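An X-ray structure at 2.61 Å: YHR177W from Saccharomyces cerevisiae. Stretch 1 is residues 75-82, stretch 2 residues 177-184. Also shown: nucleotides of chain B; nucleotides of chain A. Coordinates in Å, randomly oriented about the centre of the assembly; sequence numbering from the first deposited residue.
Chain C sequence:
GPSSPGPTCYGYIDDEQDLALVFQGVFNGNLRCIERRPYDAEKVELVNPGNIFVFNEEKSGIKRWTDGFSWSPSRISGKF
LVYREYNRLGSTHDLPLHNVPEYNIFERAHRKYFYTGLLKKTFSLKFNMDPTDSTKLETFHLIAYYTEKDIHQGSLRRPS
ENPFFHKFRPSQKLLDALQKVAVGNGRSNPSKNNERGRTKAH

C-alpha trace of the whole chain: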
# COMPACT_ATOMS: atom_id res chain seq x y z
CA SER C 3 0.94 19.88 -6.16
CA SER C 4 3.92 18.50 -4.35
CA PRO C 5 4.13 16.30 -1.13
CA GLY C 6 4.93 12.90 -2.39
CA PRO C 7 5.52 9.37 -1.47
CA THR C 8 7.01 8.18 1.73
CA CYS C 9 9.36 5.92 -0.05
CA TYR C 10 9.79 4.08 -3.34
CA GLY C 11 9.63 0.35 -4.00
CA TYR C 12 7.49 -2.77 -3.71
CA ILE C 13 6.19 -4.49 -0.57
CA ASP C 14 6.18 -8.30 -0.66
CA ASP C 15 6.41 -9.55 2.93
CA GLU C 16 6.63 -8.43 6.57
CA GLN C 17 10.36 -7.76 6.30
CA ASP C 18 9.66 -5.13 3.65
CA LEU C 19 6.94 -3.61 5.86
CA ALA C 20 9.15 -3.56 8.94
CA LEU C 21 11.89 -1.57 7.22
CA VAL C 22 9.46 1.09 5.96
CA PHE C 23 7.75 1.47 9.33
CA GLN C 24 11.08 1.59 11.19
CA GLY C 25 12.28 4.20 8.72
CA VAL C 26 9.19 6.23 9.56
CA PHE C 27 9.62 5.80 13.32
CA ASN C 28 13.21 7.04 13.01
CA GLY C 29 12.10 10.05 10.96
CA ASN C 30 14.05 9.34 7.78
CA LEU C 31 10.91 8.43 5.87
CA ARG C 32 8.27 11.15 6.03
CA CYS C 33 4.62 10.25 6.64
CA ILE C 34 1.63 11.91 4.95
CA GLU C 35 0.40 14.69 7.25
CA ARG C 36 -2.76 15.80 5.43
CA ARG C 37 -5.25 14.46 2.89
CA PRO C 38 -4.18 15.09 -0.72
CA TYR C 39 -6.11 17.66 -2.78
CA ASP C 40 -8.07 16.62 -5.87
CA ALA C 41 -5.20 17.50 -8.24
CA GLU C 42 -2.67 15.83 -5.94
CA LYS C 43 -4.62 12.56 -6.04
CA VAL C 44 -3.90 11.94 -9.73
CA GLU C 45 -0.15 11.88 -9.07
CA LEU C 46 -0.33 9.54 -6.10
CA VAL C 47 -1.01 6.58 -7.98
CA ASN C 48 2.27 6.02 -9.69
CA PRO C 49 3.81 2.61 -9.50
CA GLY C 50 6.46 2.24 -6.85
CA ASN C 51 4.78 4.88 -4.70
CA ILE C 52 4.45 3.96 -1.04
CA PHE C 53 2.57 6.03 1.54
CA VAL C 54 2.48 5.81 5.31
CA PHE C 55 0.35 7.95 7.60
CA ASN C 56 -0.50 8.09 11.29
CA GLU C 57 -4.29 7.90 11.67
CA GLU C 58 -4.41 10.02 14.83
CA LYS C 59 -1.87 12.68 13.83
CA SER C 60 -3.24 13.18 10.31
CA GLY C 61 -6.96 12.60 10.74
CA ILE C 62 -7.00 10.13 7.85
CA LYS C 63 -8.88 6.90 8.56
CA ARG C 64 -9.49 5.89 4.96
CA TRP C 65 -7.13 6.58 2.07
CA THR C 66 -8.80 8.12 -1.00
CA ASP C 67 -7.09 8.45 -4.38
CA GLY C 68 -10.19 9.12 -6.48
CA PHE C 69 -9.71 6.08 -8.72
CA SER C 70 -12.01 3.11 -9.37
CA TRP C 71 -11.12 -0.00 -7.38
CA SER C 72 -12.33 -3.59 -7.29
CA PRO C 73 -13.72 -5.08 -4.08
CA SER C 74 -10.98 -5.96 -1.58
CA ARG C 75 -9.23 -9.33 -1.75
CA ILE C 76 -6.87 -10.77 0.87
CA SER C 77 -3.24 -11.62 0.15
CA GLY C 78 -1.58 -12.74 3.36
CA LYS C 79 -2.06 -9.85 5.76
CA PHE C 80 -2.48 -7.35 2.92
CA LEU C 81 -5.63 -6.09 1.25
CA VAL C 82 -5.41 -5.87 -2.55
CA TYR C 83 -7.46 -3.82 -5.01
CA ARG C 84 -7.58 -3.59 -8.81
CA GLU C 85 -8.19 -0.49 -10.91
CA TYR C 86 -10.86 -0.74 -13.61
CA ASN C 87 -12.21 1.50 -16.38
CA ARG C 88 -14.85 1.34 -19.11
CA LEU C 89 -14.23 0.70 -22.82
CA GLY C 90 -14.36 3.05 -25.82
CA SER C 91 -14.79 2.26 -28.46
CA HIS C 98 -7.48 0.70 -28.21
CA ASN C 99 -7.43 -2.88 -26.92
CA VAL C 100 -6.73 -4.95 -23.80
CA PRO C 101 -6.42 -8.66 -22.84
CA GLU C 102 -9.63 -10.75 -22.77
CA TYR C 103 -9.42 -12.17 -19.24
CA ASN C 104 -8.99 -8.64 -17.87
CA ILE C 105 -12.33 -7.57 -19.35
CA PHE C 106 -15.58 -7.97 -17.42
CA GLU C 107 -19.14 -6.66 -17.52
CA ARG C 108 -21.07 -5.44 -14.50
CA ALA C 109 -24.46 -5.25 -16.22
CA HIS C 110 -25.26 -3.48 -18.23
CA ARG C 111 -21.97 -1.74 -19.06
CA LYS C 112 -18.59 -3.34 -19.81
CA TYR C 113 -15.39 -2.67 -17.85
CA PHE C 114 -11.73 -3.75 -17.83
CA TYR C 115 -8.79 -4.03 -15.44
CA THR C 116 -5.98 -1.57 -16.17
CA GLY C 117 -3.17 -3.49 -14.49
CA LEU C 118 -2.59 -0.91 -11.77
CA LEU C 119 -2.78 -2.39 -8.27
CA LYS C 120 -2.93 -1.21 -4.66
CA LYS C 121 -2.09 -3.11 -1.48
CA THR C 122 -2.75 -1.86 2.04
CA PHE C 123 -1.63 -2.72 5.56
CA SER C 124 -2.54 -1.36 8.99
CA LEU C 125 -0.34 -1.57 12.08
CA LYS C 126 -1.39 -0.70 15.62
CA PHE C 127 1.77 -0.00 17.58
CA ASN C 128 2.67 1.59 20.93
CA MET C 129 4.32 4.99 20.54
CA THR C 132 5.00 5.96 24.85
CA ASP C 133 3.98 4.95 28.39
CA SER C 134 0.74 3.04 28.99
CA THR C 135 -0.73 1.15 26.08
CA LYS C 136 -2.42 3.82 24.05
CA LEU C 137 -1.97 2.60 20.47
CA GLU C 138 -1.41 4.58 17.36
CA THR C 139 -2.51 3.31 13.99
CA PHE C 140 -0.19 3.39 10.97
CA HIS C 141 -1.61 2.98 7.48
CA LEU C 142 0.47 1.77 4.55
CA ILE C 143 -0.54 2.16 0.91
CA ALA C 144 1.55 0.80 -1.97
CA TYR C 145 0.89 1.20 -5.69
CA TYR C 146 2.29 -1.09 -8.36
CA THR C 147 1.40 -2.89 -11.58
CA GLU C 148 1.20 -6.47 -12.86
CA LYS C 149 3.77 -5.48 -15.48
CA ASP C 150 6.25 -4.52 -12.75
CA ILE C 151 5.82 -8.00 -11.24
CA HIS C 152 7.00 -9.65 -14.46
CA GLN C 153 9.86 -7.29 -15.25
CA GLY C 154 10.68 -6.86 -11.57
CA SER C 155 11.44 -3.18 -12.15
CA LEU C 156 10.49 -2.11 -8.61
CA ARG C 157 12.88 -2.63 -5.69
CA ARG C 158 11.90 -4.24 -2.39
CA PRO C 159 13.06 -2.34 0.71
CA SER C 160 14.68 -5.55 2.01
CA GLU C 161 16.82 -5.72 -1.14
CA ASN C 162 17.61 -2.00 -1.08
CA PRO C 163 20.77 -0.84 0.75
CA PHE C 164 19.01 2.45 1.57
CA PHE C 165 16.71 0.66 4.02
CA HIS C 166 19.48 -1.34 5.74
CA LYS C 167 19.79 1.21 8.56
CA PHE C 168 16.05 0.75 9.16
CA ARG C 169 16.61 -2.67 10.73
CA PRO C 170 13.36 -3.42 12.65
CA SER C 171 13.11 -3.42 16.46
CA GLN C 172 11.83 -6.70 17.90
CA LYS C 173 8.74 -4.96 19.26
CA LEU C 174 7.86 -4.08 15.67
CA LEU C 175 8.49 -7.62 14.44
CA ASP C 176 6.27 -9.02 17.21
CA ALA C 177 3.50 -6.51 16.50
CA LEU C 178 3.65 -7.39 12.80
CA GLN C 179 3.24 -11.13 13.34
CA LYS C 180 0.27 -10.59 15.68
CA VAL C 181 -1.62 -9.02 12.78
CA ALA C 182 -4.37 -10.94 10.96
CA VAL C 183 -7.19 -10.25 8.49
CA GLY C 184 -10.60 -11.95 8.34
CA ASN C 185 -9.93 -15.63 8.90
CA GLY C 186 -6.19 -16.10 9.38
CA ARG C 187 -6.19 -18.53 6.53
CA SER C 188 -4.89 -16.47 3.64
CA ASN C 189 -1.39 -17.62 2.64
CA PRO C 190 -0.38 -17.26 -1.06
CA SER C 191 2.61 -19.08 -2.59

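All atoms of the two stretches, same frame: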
# COMPACT_ATOMS: atom_id res chain seq x y z
N ARG C 75 -9.60 -7.92 -1.90
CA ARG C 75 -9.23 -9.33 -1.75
C ARG C 75 -8.09 -9.43 -0.74
O ARG C 75 -7.36 -8.46 -0.53
CB ARG C 75 -8.81 -9.94 -3.09
CG ARG C 75 -9.95 -10.09 -4.09
CD ARG C 75 -10.97 -11.13 -3.62
NE ARG C 75 -12.09 -11.25 -4.55
CZ ARG C 75 -13.29 -10.72 -4.34
NH1 ARG C 75 -13.53 -10.03 -3.23
NH2 ARG C 75 -14.25 -10.87 -5.24
N ILE C 76 -7.94 -10.59 -0.11
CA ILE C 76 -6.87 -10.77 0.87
C ILE C 76 -5.67 -11.48 0.26
O ILE C 76 -5.82 -12.44 -0.49
CB ILE C 76 -7.35 -11.55 2.11
CG1 ILE C 76 -8.71 -11.04 2.58
CG2 ILE C 76 -6.33 -11.45 3.23
CD1 ILE C 76 -9.21 -11.72 3.83
N SER C 77 -4.48 -10.99 0.58
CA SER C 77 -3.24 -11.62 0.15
C SER C 77 -2.29 -11.62 1.34
O SER C 77 -1.54 -10.66 1.54
CB SER C 77 -2.62 -10.88 -1.04
OG SER C 77 -1.44 -11.53 -1.48
N GLY C 78 -2.33 -12.69 2.12
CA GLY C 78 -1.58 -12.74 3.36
C GLY C 78 -2.23 -11.85 4.40
O GLY C 78 -3.36 -12.10 4.83
N LYS C 79 -1.52 -10.81 4.81
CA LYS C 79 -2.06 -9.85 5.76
C LYS C 79 -2.36 -8.54 5.05
O LYS C 79 -2.73 -7.55 5.69
CB LYS C 79 -1.08 -9.64 6.91
CG LYS C 79 -0.69 -10.92 7.64
CD LYS C 79 0.26 -10.65 8.79
CE LYS C 79 0.61 -11.94 9.52
NZ LYS C 79 1.51 -11.70 10.68
N PHE C 80 -2.21 -8.53 3.73
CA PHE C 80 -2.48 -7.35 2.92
C PHE C 80 -3.88 -7.39 2.33
O PHE C 80 -4.45 -8.46 2.11
CB PHE C 80 -1.48 -7.23 1.77
CG PHE C 80 -0.07 -6.99 2.21
CD1 PHE C 80 0.33 -5.73 2.63
CD2 PHE C 80 0.87 -8.01 2.17
CE1 PHE C 80 1.64 -5.50 3.03
CE2 PHE C 80 2.18 -7.78 2.56
CZ PHE C 80 2.56 -6.53 2.99
N LEU C 81 -4.44 -6.21 2.08
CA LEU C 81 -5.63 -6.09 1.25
C LEU C 81 -5.18 -5.64 -0.14
O LEU C 81 -4.29 -4.80 -0.27
CB LEU C 81 -6.63 -5.10 1.85
CG LEU C 81 -7.38 -5.61 3.08
CD1 LEU C 81 -8.36 -4.57 3.60
CD2 LEU C 81 -8.10 -6.90 2.74
N VAL C 82 -5.78 -6.21 -1.18
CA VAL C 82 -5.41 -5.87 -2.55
C VAL C 82 -6.62 -5.38 -3.34
O VAL C 82 -7.73 -5.89 -3.19
CB VAL C 82 -4.77 -7.07 -3.27
CG1 VAL C 82 -4.49 -6.73 -4.73
CG2 VAL C 82 -3.50 -7.48 -2.58
N ALA C 177 4.76 -7.16 16.85
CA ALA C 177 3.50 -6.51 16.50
C ALA C 177 3.02 -6.91 15.11
O ALA C 177 1.83 -7.09 14.88
CB ALA C 177 3.65 -5.00 16.60
N LEU C 178 3.97 -7.05 14.18
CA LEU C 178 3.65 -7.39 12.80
C LEU C 178 3.14 -8.81 12.63
O LEU C 178 2.29 -9.08 11.79
CB LEU C 178 4.86 -7.15 11.89
CG LEU C 178 5.16 -5.68 11.59
CD1 LEU C 178 6.46 -5.55 10.80
CD2 LEU C 178 4.01 -5.07 10.82
N GLN C 179 3.65 -9.73 13.44
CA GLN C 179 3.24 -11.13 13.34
C GLN C 179 1.89 -11.36 14.02
O GLN C 179 1.16 -12.29 13.67
CB GLN C 179 4.33 -12.06 13.89
CG GLN C 179 4.51 -12.00 15.40
CD GLN C 179 3.72 -13.07 16.13
OE1 GLN C 179 3.27 -14.05 15.52
NE2 GLN C 179 3.54 -12.90 17.43
N LYS C 180 1.55 -10.51 14.98
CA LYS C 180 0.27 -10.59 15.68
C LYS C 180 -0.90 -10.19 14.80
O LYS C 180 -2.06 -10.43 15.13
CB LYS C 180 0.28 -9.71 16.94
CG LYS C 180 1.16 -10.21 18.08
CD LYS C 180 0.83 -9.48 19.37
CE LYS C 180 1.09 -7.98 19.27
NZ LYS C 180 2.55 -7.66 19.23
N VAL C 181 -0.59 -9.56 13.67
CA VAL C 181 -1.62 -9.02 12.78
C VAL C 181 -2.28 -10.08 11.90
O VAL C 181 -1.60 -10.95 11.35
CB VAL C 181 -1.06 -7.89 11.89
CG1 VAL C 181 -2.07 -7.49 10.83
CG2 VAL C 181 -0.66 -6.70 12.74
N ALA C 182 -3.61 -10.01 11.78
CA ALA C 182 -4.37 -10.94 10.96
C ALA C 182 -5.58 -10.26 10.33
O ALA C 182 -6.05 -9.23 10.82
CB ALA C 182 -4.81 -12.14 11.78
N VAL C 183 -6.09 -10.83 9.24
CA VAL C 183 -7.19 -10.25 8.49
C VAL C 183 -8.26 -11.31 8.21
O VAL C 183 -7.93 -12.39 7.72
CB VAL C 183 -6.70 -9.66 7.15
CG1 VAL C 183 -7.83 -8.94 6.42
CG2 VAL C 183 -5.53 -8.73 7.38
N GLY C 184 -9.52 -10.99 8.50
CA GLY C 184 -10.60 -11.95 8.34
C GLY C 184 -10.27 -13.25 9.06
O GLY C 184 -9.81 -13.22 10.20
P DA B 7 -14.34 -14.21 -6.75
OP1 DA B 7 -14.46 -14.82 -8.09
OP2 DA B 7 -13.44 -13.04 -6.55
O5' DA B 7 -15.80 -13.81 -6.26
C5' DA B 7 -16.78 -14.83 -6.28
C4' DA B 7 -17.63 -14.78 -5.03
O4' DA B 7 -16.82 -14.78 -3.83
C3' DA B 7 -18.52 -13.55 -4.95
O3' DA B 7 -19.84 -14.03 -4.82
C2' DA B 7 -18.00 -12.80 -3.72
C1' DA B 7 -17.44 -13.93 -2.88
N9 DA B 7 -16.46 -13.55 -1.85
C8 DA B 7 -15.16 -13.18 -2.03
N7 DA B 7 -14.52 -12.90 -0.92
C5 DA B 7 -15.47 -13.10 0.06
C6 DA B 7 -15.43 -12.98 1.46
N6 DA B 7 -14.33 -12.60 2.12
N1 DA B 7 -16.55 -13.25 2.15
C2 DA B 7 -17.64 -13.63 1.47
N3 DA B 7 -17.81 -13.78 0.16
C4 DA B 7 -16.67 -13.50 -0.49
P DT A 12 -10.86 -7.64 10.26
OP1 DT A 12 -10.55 -7.51 11.70
OP2 DT A 12 -10.00 -8.50 9.40
O5' DT A 12 -12.37 -8.14 10.09
C5' DT A 12 -13.39 -7.53 10.88
C4' DT A 12 -14.77 -8.08 10.57
O4' DT A 12 -15.02 -7.97 9.14
C3' DT A 12 -14.98 -9.55 10.93
O3' DT A 12 -16.18 -9.66 11.69
C2' DT A 12 -15.06 -10.25 9.58
C1' DT A 12 -15.59 -9.17 8.65
N1 DT A 12 -15.17 -9.30 7.23
C2 DT A 12 -16.11 -9.54 6.25
O2 DT A 12 -17.31 -9.66 6.46
N3 DT A 12 -15.58 -9.63 4.99
C4 DT A 12 -14.25 -9.52 4.61
O4 DT A 12 -13.89 -9.62 3.44
C5 DT A 12 -13.33 -9.27 5.69
C7 DT A 12 -11.86 -9.12 5.42
C6 DT A 12 -13.83 -9.17 6.93
P DG A 11 -8.08 -2.14 7.49
OP1 DG A 11 -8.18 -2.24 8.96
OP2 DG A 11 -6.87 -1.54 6.90
O5' DG A 11 -8.28 -3.60 6.87
C5' DG A 11 -8.78 -4.69 7.66
C4' DG A 11 -10.28 -4.64 7.86
O4' DG A 11 -10.95 -4.29 6.63
C3' DG A 11 -10.93 -5.97 8.24
O3' DG A 11 -10.88 -6.16 9.64
C2' DG A 11 -12.36 -5.84 7.71
C1' DG A 11 -12.29 -4.74 6.66
N9 DG A 11 -12.68 -5.12 5.30
C8 DG A 11 -11.90 -5.09 4.17
N7 DG A 11 -12.53 -5.47 3.09
C5 DG A 11 -13.82 -5.76 3.53
C6 DG A 11 -14.95 -6.21 2.80
O6 DG A 11 -15.05 -6.45 1.59
N1 DG A 11 -16.05 -6.37 3.63
C2 DG A 11 -16.06 -6.14 4.99
N2 DG A 11 -17.23 -6.35 5.63
N3 DG A 11 -15.01 -5.71 5.68
C4 DG A 11 -13.93 -5.54 4.88

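The contact between residues 75-82 and 177-184 illustrates how a hairpin can be fastened to the end of a helix by one long lysine and a small apolar cluster, with no hydrogen bond between the two backbones. The hairpin is compact. Its strands are paired by Arg75 N to Val82 O (3.0 Å), Val82 N to Arg75 O (2.8 Å), Ser77 N to Phe80 O (3.0 Å) and Phe80 N to Ser77 O (3.1 Å), and a type II' turn from Ser77 to Phe80 joins them. Gly78 occupies the turn position with a phi of 74°, a value that favours glycine.

The turn carries Lys79, the principal anchor. Its CA-to-CB bond points sideways, but chi1 is m and the remaining three torsions are t, so the chain runs out fully extended and delivers its ammonium to the carbonyls at the end of the helix. Lys79 NZ donates to Leu178 O at 3.0 Å and, more weakly, to Gln179 O at 3.1 Å. Carbonyls in the last turn of a helix often lack an amide partner further along, and a positively charged donor suits them well. Here Leu178 O also receives a weak bond from Val181 N at 3.5 Å. Val181 O lies 3.3 Å from Lys79 NZ, but the angle is too poor for a hydrogen bond. The methylenes contribute as well: Lys79 CD passes 4.4 Å from Val181 CB, so the aliphatic part of the lysine packs while its tip is bonded. The CA-to-CB bond of Gln179 points away, and the residue takes part chiefly through its carbonyl.

Further along, Val183 supplies the apolar half of the contact. It points toward the hairpin and is buried, its CG2 3.5 Å from Lys79 O and its CG1 4.0 Å from Ile76 CD1 and 4.2 Å from Leu81 CD2. One methyl of Val183, CG1, thus meets a side chain from each strand, while CG2 lies against the carbonyl of the turn. Ile76 also points toward this surface, whereas Leu81 starts out sideways and brings its end nearer. Phe80, by contrast, points away. In total, 323 Å² is buried, counting both sides.

At Gly184 a side chain would be costly: an ideal CB would lie 3.5 Å from Ile76 CD1, and the phi of 52° itself favours glycine. The same residue links the contact to DNA, since Gly184 N donates to DT12 OP2 of chain A at 2.7 Å, almost linearly. On the hairpin, Arg75 NH2 reaches DA7 OP2 of chain B at 2.7 Å.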